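PDB 2X3E: 3-oxoacyl-[acyl-carrier-protein] synthase 3 from Pseudomonas aeruginosa, which probably catalyses the first condensation of fatty acid synthesis, joining acetyl-CoA with malonyl-ACP to give 3-oxobutanoyl-ACP. Local coordinates for residues R45-D50 / T141-L146; T145-D150 / S208-M213; L299-N304 / W323-P328. The protein carries 1 engineered substitution. All blocks are in the same frame, centred on the assembly; numbering follows the deposited sequence.

In the fold
Contacts 1 and 2 are consecutive on the loop between strand 133-140 and helix 151-156: they share Thr145 and Leu146, their centres lie 11 Å apart, and Phe142 CE2 of contact 1 packs on Phe211 CD2 of contact 2 at 3.7 Å. Both also reach the second subunit. The side chain of Ser143 is about 11 Å from that of Asn280, a predicted active-site residue; the Phe211 side chain is about 7 Å from Asn280 and about 8 Å from the engineered Ala112, at another predicted active-site position. Contact 3 lies on the opposite side of the chain's centre, its centre 31 Å from contact 1 and 38 Å from contact 2.

Contact 1: residues R45-D50 / T141-L146; sequences RHIAGD and TFSHTL
His144 reaches across to Ala48 and Gly49 with its imidazole ring. From CB the side chain leaves with CG anti to the carbonyl carbon (chi1 -66°), and the ring is then carried to Gly49. At the next step CD2 lies 3.8 Å from Gly49 O, while CE1, on the other flank of the tip, rests 3.9 Å from Ala48 CB, a methyl placed obliquely to the ring. The tip itself bonds: NE2 donates to Gly49 O over 2.9 Å. An N-H...O angle of 152° and a C=O...N angle of 137° show a moderately bent bond, the donor tilted from the carbonyl plane and the acceptor a little out of the ring plane. Gly49 has a positive phi, a backbone region that glycine enters readily.

The segment 141-146 leaves strand 133-140, part of the mixed sheet in the N-terminal half of this thiolase-like fold. Residues 142-144 have helical backbone angles without the regular bonds; Ser143 CB points toward 45-50, whereas His144 gets there by its ring. Ala48 CB also meets the methyl CG2 of Thr141 at 3.7 Å, whereas Thr141 OG1 is hydrogen-bonded to Ser53. Ile47 brings both branches to Ser143: CD1 lies 3.9 Å from CB, and CG2 lies 4.0 Å from OG. That hydroxyl accepts a hydrogen bond from a water 2.7 Å away, and the same water accepts from Gly49 N at 3.0 Å, bridging the segments beside the imidazole bond. Ser143 OG is also hydrogen-bonded to Asp159 OD2, which takes the N-H of Ala48 as well, so one carboxylate oxygen ties the two segments together a second time.

Contact 2: residues T145-D150 / S208-M213; sequences TLDPAD and SNYFRM
Tyr210 lays its ring flat against Asp147, whose CA sits over the ring centre. In this CH-pi contact CA is 3.7 Å from the centroid and 13° off the ring normal. Asp147 has CG anti to its backbone N (chi1 -175°), and its carboxylate plane is 18° from that of the ring, with CB 3.7 Å from Tyr210 CD1. Pro148 crosses the tyrosine at about a right angle and brings CD to 3.7 Å from CZ. On the opposite ring face lies Ser208 O, offset toward the rim, which sandwiches the ring between its own segment and Asp147 of the facing turn.

That turn is type I, from Asp147 to Asp150, and includes an Asx turn in which Ala149 N donates to Asp147 OD1 (3.0 Å) from above the carboxylate plane. Asp150 N-caps helix 151-156. Segment 208-213 leads into strand 212-213, antiparallel to 192-195, and the Phe211 side chain lies about 7 Å from that of Asn280, a predicted active-site residue.

The backbones meet where Phe211 N donates to Thr145 O at 2.8 Å; Tyr210 CA adds a C-H...O contact to the same oxygen. A water accepts from Asp147 N and donates to Phe211 O. Leu146 runs alongside Phe211, with CD2 4.1 Å from CB, while the phenyl ring turns to Phe142, edge-to-face, and Phe157. Asn209 O is hydrogen-bonded to Arg199 of the second subunit.

Contact 3: residues L299-N304 / W323-P328; sequences LRDGGN and WPKIVP
Gly302 and Gly303 pair with Trp323 through two backbone hydrogen bonds of opposite direction, Gly302 N to Trp323 O at 2.6 Å, nearly along the C=O axis, and Trp323 N to Gly303 O at 2.9 Å. The glycines close a type II turn from Arg300 to Gly303, in which Gly302 takes a positive phi of 77° and Gly303 N returns to Arg300 O.

Trp323 contributes the largest share of the buried surface. Its CG is anti to the backbone N (chi1 -177°), and from there the indole extends to Leu299. Leu299 meets one face obliquely: CD1 stands over the rim, 3.5 Å from CE2, while CB lies 3.6 Å from NE1. The opposite face is touched near its rim by CD of the next residue, Pro324. Arg300 O comes in at the edge, in the plane of the indole, 3.7 Å from CD1.

The two segments flank an antiparallel pair: 299-304 leads into strand 304-311, whereas strand 315-322 runs out into 323-328. The two backbone bonds make a G1 beta bulge, with Gly302 at position 1 and Gly303 at position 2, opposite Trp323. The indole also packs on Met305 of strand 304-311 and on Leu290 of helix 285-295, which places it between the sheet and that helix.

At the more exposed end, Asp301 and Lys325 cross at about a right angle. The carboxylate touches the aliphatic part of the lysine, OD1 lying 3.7 Å from CG, whereas the charged ends are apart, with OD2 5.1 Å from NZ. A bend at the last torsion (chi4 62°) sets NZ, whose salt bridge is made with Glu174, although the nearby carboxylate of Asp301 may still add a favourable electrostatic term.

Contact 1: residues R45-D50 / T141-L146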
# COMPACT_ATOMS: atom_id res chain seq x y z
N ARG A 45 -5.85 13.49 -23.24
CA ARG A 45 -5.30 12.68 -22.17
C ARG A 45 -3.88 12.25 -22.54
O ARG A 45 -3.58 11.97 -23.70
CB ARG A 45 -6.23 11.50 -21.81
CG ARG A 45 -6.63 10.49 -22.91
CD ARG A 45 -7.45 11.06 -24.07
NE ARG A 45 -8.89 11.23 -23.85
CZ ARG A 45 -9.70 11.85 -24.71
NH1 ARG A 45 -10.99 11.97 -24.44
NH2 ARG A 45 -9.23 12.36 -25.84
N HIS A 46 -3.00 12.28 -21.54
CA HIS A 46 -1.59 11.97 -21.75
C HIS A 46 -1.38 10.47 -21.59
O HIS A 46 -1.96 9.85 -20.69
CB HIS A 46 -0.71 12.78 -20.79
CG HIS A 46 -0.73 14.25 -21.07
ND1 HIS A 46 0.32 14.90 -21.68
CD2 HIS A 46 -1.67 15.19 -20.84
CE1 HIS A 46 0.02 16.18 -21.82
NE2 HIS A 46 -1.18 16.39 -21.31
N ILE A 47 -0.56 9.90 -22.47
CA ILE A 47 -0.43 8.45 -22.60
C ILE A 47 1.02 8.04 -22.32
O ILE A 47 1.94 8.47 -23.02
CB ILE A 47 -0.88 7.97 -24.01
CG1 ILE A 47 -2.34 8.37 -24.27
CG2 ILE A 47 -0.72 6.47 -24.15
CD1 ILE A 47 -3.36 7.72 -23.34
N ALA A 48 1.21 7.19 -21.32
CA ALA A 48 2.55 6.83 -20.84
C ALA A 48 3.38 6.08 -21.88
O ALA A 48 4.59 6.25 -21.95
CB ALA A 48 2.45 6.03 -19.55
N GLY A 49 2.72 5.23 -22.68
CA GLY A 49 3.41 4.50 -23.74
C GLY A 49 4.41 3.50 -23.17
O GLY A 49 4.02 2.57 -22.47
N ASP A 50 5.70 3.70 -23.45
CA ASP A 50 6.73 2.81 -22.90
C ASP A 50 7.12 3.14 -21.46
O ASP A 50 7.83 2.36 -20.82
CB ASP A 50 7.98 2.73 -23.81
CG ASP A 50 8.69 4.06 -23.99
OD1 ASP A 50 8.42 5.03 -23.25
OD2 ASP A 50 9.56 4.14 -24.89
N THR A 141 -1.03 4.81 -14.35
CA THR A 141 -0.93 4.67 -15.80
C THR A 141 -2.05 3.74 -16.29
O THR A 141 -1.80 2.70 -16.92
CB THR A 141 0.44 4.12 -16.23
OG1 THR A 141 0.76 2.97 -15.44
CG2 THR A 141 1.53 5.18 -16.04
N PHE A 142 -3.28 4.15 -16.01
CA PHE A 142 -4.46 3.36 -16.37
C PHE A 142 -4.58 3.04 -17.85
O PHE A 142 -5.18 2.03 -18.20
CB PHE A 142 -5.75 4.05 -15.89
CG PHE A 142 -6.28 3.50 -14.60
CD1 PHE A 142 -5.46 3.35 -13.50
CD2 PHE A 142 -7.62 3.14 -14.48
CE1 PHE A 142 -5.95 2.84 -12.31
CE2 PHE A 142 -8.12 2.63 -13.29
CZ PHE A 142 -7.27 2.49 -12.20
N SER A 143 -4.02 3.88 -18.72
CA SER A 143 -4.08 3.60 -20.17
C SER A 143 -3.53 2.22 -20.52
O SER A 143 -4.00 1.59 -21.46
CB SER A 143 -3.36 4.67 -20.99
OG SER A 143 -1.95 4.51 -20.94
N HIS A 144 -2.54 1.74 -19.76
CA HIS A 144 -2.00 0.40 -19.99
C HIS A 144 -3.03 -0.69 -19.73
O HIS A 144 -2.89 -1.80 -20.24
CB HIS A 144 -0.77 0.12 -19.12
CG HIS A 144 0.41 0.98 -19.45
ND1 HIS A 144 1.24 1.51 -18.48
CD2 HIS A 144 0.91 1.39 -20.63
CE1 HIS A 144 2.19 2.22 -19.05
NE2 HIS A 144 2.02 2.16 -20.36
N THR A 145 -4.06 -0.37 -18.95
CA THR A 145 -5.03 -1.34 -18.45
C THR A 145 -6.39 -1.27 -19.15
O THR A 145 -7.30 -2.02 -18.81
CB THR A 145 -5.26 -1.13 -16.92
OG1 THR A 145 -6.08 0.02 -16.71
CG2 THR A 145 -3.93 -0.95 -16.19
N LEU A 146 -6.53 -0.37 -20.12
CA LEU A 146 -7.82 -0.18 -20.78
C LEU A 146 -7.98 -1.16 -21.94
O LEU A 146 -7.01 -1.51 -22.61
CB LEU A 146 -7.95 1.26 -21.29
CG LEU A 146 -7.85 2.35 -20.22
CD1 LEU A 146 -8.09 3.73 -20.82
CD2 LEU A 146 -8.82 2.08 -19.06
O HOH W 1 0.11 3.73 -22.54

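Contact 2: residues T145-D150 / S208-M213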
# COMPACT_ATOMS: atom_id res chain seq x y z
N THR A 145 -4.06 -0.37 -18.95
CA THR A 145 -5.03 -1.34 -18.45
C THR A 145 -6.39 -1.27 -19.15
O THR A 145 -7.30 -2.02 -18.81
CB THR A 145 -5.26 -1.13 -16.92
OG1 THR A 145 -6.08 0.02 -16.71
CG2 THR A 145 -3.93 -0.95 -16.19
N LEU A 146 -6.53 -0.37 -20.12
CA LEU A 146 -7.82 -0.18 -20.78
C LEU A 146 -7.98 -1.16 -21.94
O LEU A 146 -7.01 -1.51 -22.61
CB LEU A 146 -7.95 1.26 -21.29
CG LEU A 146 -7.85 2.35 -20.22
CD1 LEU A 146 -8.09 3.73 -20.82
CD2 LEU A 146 -8.82 2.08 -19.06
N ASP A 147 -9.22 -1.59 -22.15
CA ASP A 147 -9.59 -2.36 -23.33
C ASP A 147 -9.42 -1.44 -24.53
O ASP A 147 -10.04 -0.38 -24.58
CB ASP A 147 -11.04 -2.82 -23.21
CG ASP A 147 -11.49 -3.73 -24.34
OD1 ASP A 147 -10.84 -3.77 -25.41
OD2 ASP A 147 -12.51 -4.41 -24.15
N PRO A 148 -8.57 -1.83 -25.51
CA PRO A 148 -8.37 -1.03 -26.72
C PRO A 148 -9.66 -0.67 -27.46
O PRO A 148 -9.72 0.37 -28.12
CB PRO A 148 -7.51 -1.94 -27.61
CG PRO A 148 -6.80 -2.82 -26.68
CD PRO A 148 -7.73 -3.05 -25.52
N ALA A 149 -10.67 -1.53 -27.35
CA ALA A 149 -11.93 -1.37 -28.09
C ALA A 149 -12.99 -0.59 -27.32
O ALA A 149 -14.07 -0.34 -27.85
CB ALA A 149 -12.46 -2.73 -28.48
N ASP A 150 -12.70 -0.21 -26.07
CA ASP A 150 -13.69 0.43 -25.21
C ASP A 150 -13.61 1.96 -25.28
O ASP A 150 -12.72 2.57 -24.69
CB ASP A 150 -13.52 -0.03 -23.76
CG ASP A 150 -14.69 0.36 -22.89
OD1 ASP A 150 -14.59 1.38 -22.17
OD2 ASP A 150 -15.73 -0.33 -22.96
N SER A 208 -5.36 -10.32 -20.61
CA SER A 208 -6.45 -9.48 -21.10
C SER A 208 -7.27 -8.96 -19.92
O SER A 208 -8.50 -8.84 -20.00
CB SER A 208 -7.35 -10.27 -22.06
OG SER A 208 -6.58 -10.83 -23.12
N ASN A 209 -6.58 -8.64 -18.82
CA ASN A 209 -7.24 -8.14 -17.61
C ASN A 209 -7.44 -6.62 -17.70
O ASN A 209 -6.58 -5.83 -17.30
CB ASN A 209 -6.47 -8.55 -16.34
CG ASN A 209 -5.03 -8.03 -16.31
OD1 ASN A 209 -4.29 -8.15 -17.29
ND2 ASN A 209 -4.63 -7.49 -15.17
N TYR A 210 -8.59 -6.23 -18.25
CA TYR A 210 -8.87 -4.82 -18.53
C TYR A 210 -9.72 -4.18 -17.44
O TYR A 210 -10.55 -4.84 -16.81
CB TYR A 210 -9.61 -4.67 -19.87
CG TYR A 210 -8.85 -5.15 -21.09
CD1 TYR A 210 -9.48 -5.94 -22.05
CD2 TYR A 210 -7.51 -4.82 -21.29
CE1 TYR A 210 -8.80 -6.38 -23.18
CE2 TYR A 210 -6.82 -5.26 -22.42
CZ TYR A 210 -7.48 -6.04 -23.36
OH TYR A 210 -6.81 -6.49 -24.48
N PHE A 211 -9.53 -2.88 -17.26
CA PHE A 211 -10.35 -2.11 -16.33
C PHE A 211 -11.79 -2.06 -16.84
O PHE A 211 -12.03 -1.84 -18.03
CB PHE A 211 -9.82 -0.69 -16.18
CG PHE A 211 -10.70 0.19 -15.32
CD1 PHE A 211 -11.53 1.14 -15.91
CD2 PHE A 211 -10.70 0.06 -13.94
CE1 PHE A 211 -12.34 1.94 -15.13
CE2 PHE A 211 -11.50 0.86 -13.16
CZ PHE A 211 -12.33 1.80 -13.75
N ARG A 212 -12.74 -2.29 -15.93
CA ARG A 212 -14.16 -2.12 -16.24
C ARG A 212 -14.83 -1.28 -15.16
O ARG A 212 -14.44 -1.32 -13.99
CB ARG A 212 -14.87 -3.46 -16.40
CG ARG A 212 -14.92 -4.35 -15.17
CD ARG A 212 -15.99 -5.43 -15.34
NE ARG A 212 -15.83 -6.55 -14.41
CZ ARG A 212 -16.19 -6.54 -13.13
NH1 ARG A 212 -16.74 -5.46 -12.57
NH2 ARG A 212 -16.00 -7.63 -12.39
N MET A 213 -15.84 -0.52 -15.57
CA MET A 213 -16.64 0.25 -14.63
C MET A 213 -18.10 0.31 -15.04
O MET A 213 -18.42 0.38 -16.23
CB MET A 213 -16.08 1.67 -14.49
CG MET A 213 -16.16 2.52 -15.75
SD MET A 213 -15.40 4.14 -15.52
CE MET A 213 -16.22 4.71 -14.03
O HOH W 2 -11.19 -0.44 -20.24

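Contact 3: residues L299-N304 / W323-P328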
# COMPACT_ATOMS: atom_id res chain seq x y z
N LEU A 299 -4.48 29.33 -6.61
CA LEU A 299 -4.40 28.93 -5.21
C LEU A 299 -3.91 30.08 -4.33
O LEU A 299 -2.85 30.65 -4.57
CB LEU A 299 -3.47 27.73 -5.05
CG LEU A 299 -3.82 26.51 -5.89
CD1 LEU A 299 -2.83 25.38 -5.63
CD2 LEU A 299 -5.25 26.06 -5.62
N ARG A 300 -4.69 30.38 -3.29
CA ARG A 300 -4.42 31.49 -2.39
C ARG A 300 -3.53 31.05 -1.24
O ARG A 300 -3.78 30.02 -0.63
CB ARG A 300 -5.72 32.00 -1.77
CG ARG A 300 -6.64 32.76 -2.68
CD ARG A 300 -7.95 33.07 -1.95
NE ARG A 300 -7.73 33.65 -0.62
CZ ARG A 300 -7.81 34.94 -0.32
NH1 ARG A 300 -8.12 35.86 -1.24
NH2 ARG A 300 -7.57 35.34 0.93
N ASP A 301 -2.53 31.87 -0.91
CA ASP A 301 -1.73 31.67 0.30
C ASP A 301 -2.67 31.64 1.50
O ASP A 301 -3.39 32.61 1.76
CB ASP A 301 -0.73 32.83 0.49
CG ASP A 301 0.23 33.00 -0.68
OD1 ASP A 301 0.52 32.01 -1.38
OD2 ASP A 301 0.72 34.13 -0.87
N GLY A 302 -2.69 30.53 2.24
CA GLY A 302 -3.52 30.40 3.44
C GLY A 302 -5.00 30.16 3.18
O GLY A 302 -5.80 30.15 4.12
N GLY A 303 -5.37 29.94 1.92
CA GLY A 303 -6.76 29.68 1.57
C GLY A 303 -7.26 28.37 2.15
O GLY A 303 -6.54 27.37 2.18
N ASN A 304 -8.51 28.37 2.62
CA ASN A 304 -9.14 27.16 3.13
C ASN A 304 -9.36 26.16 1.99
O ASN A 304 -10.00 26.50 1.00
CB ASN A 304 -10.47 27.48 3.81
CG ASN A 304 -10.30 28.39 5.02
OD1 ASN A 304 -9.28 28.34 5.71
ND2 ASN A 304 -11.31 29.21 5.29
N TRP A 323 -3.86 26.28 2.46
CA TRP A 323 -2.85 26.10 1.42
C TRP A 323 -1.63 26.96 1.75
O TRP A 323 -1.77 28.15 2.04
CB TRP A 323 -3.41 26.47 0.04
CG TRP A 323 -2.42 26.23 -1.08
CD1 TRP A 323 -1.78 27.17 -1.82
CD2 TRP A 323 -1.95 24.96 -1.54
NE1 TRP A 323 -0.95 26.57 -2.73
CE2 TRP A 323 -1.03 25.21 -2.58
CE3 TRP A 323 -2.21 23.64 -1.17
CZ2 TRP A 323 -0.37 24.18 -3.26
CZ3 TRP A 323 -1.56 22.62 -1.85
CH2 TRP A 323 -0.65 22.90 -2.88
N PRO A 324 -0.43 26.35 1.73
CA PRO A 324 0.79 27.08 2.07
C PRO A 324 1.39 27.78 0.87
O PRO A 324 0.93 27.60 -0.26
CB PRO A 324 1.72 25.97 2.55
CG PRO A 324 1.35 24.80 1.71
CD PRO A 324 -0.13 24.94 1.42
N LYS A 325 2.42 28.58 1.11
CA LYS A 325 3.15 29.25 0.04
C LYS A 325 4.09 28.25 -0.62
O LYS A 325 5.12 27.88 -0.04
CB LYS A 325 3.94 30.44 0.60
CG LYS A 325 3.06 31.49 1.28
CD LYS A 325 3.89 32.53 2.02
CE LYS A 325 3.01 33.52 2.76
NZ LYS A 325 2.18 32.86 3.82
N ILE A 326 3.74 27.80 -1.82
CA ILE A 326 4.53 26.81 -2.55
C ILE A 326 5.18 27.45 -3.76
O ILE A 326 4.52 28.19 -4.50
CB ILE A 326 3.67 25.62 -3.03
CG1 ILE A 326 3.09 24.85 -1.83
CG2 ILE A 326 4.48 24.68 -3.92
CD1 ILE A 326 4.16 24.19 -0.96
N VAL A 327 6.47 27.17 -3.96
CA VAL A 327 7.21 27.69 -5.10
C VAL A 327 6.77 26.93 -6.36
O VAL A 327 6.86 25.69 -6.40
CB VAL A 327 8.74 27.54 -4.93
CG1 VAL A 327 9.47 28.05 -6.17
CG2 VAL A 327 9.22 28.28 -3.70
N PRO A 328 6.30 27.67 -7.38
CA PRO A 328 5.88 27.07 -8.65
C PRO A 328 7.05 26.46 -9.43
O PRO A 328 8.22 26.77 -9.15
CB PRO A 328 5.27 28.24 -9.42
CG PRO A 328 5.89 29.46 -8.83
CD PRO A 328 6.17 29.15 -7.40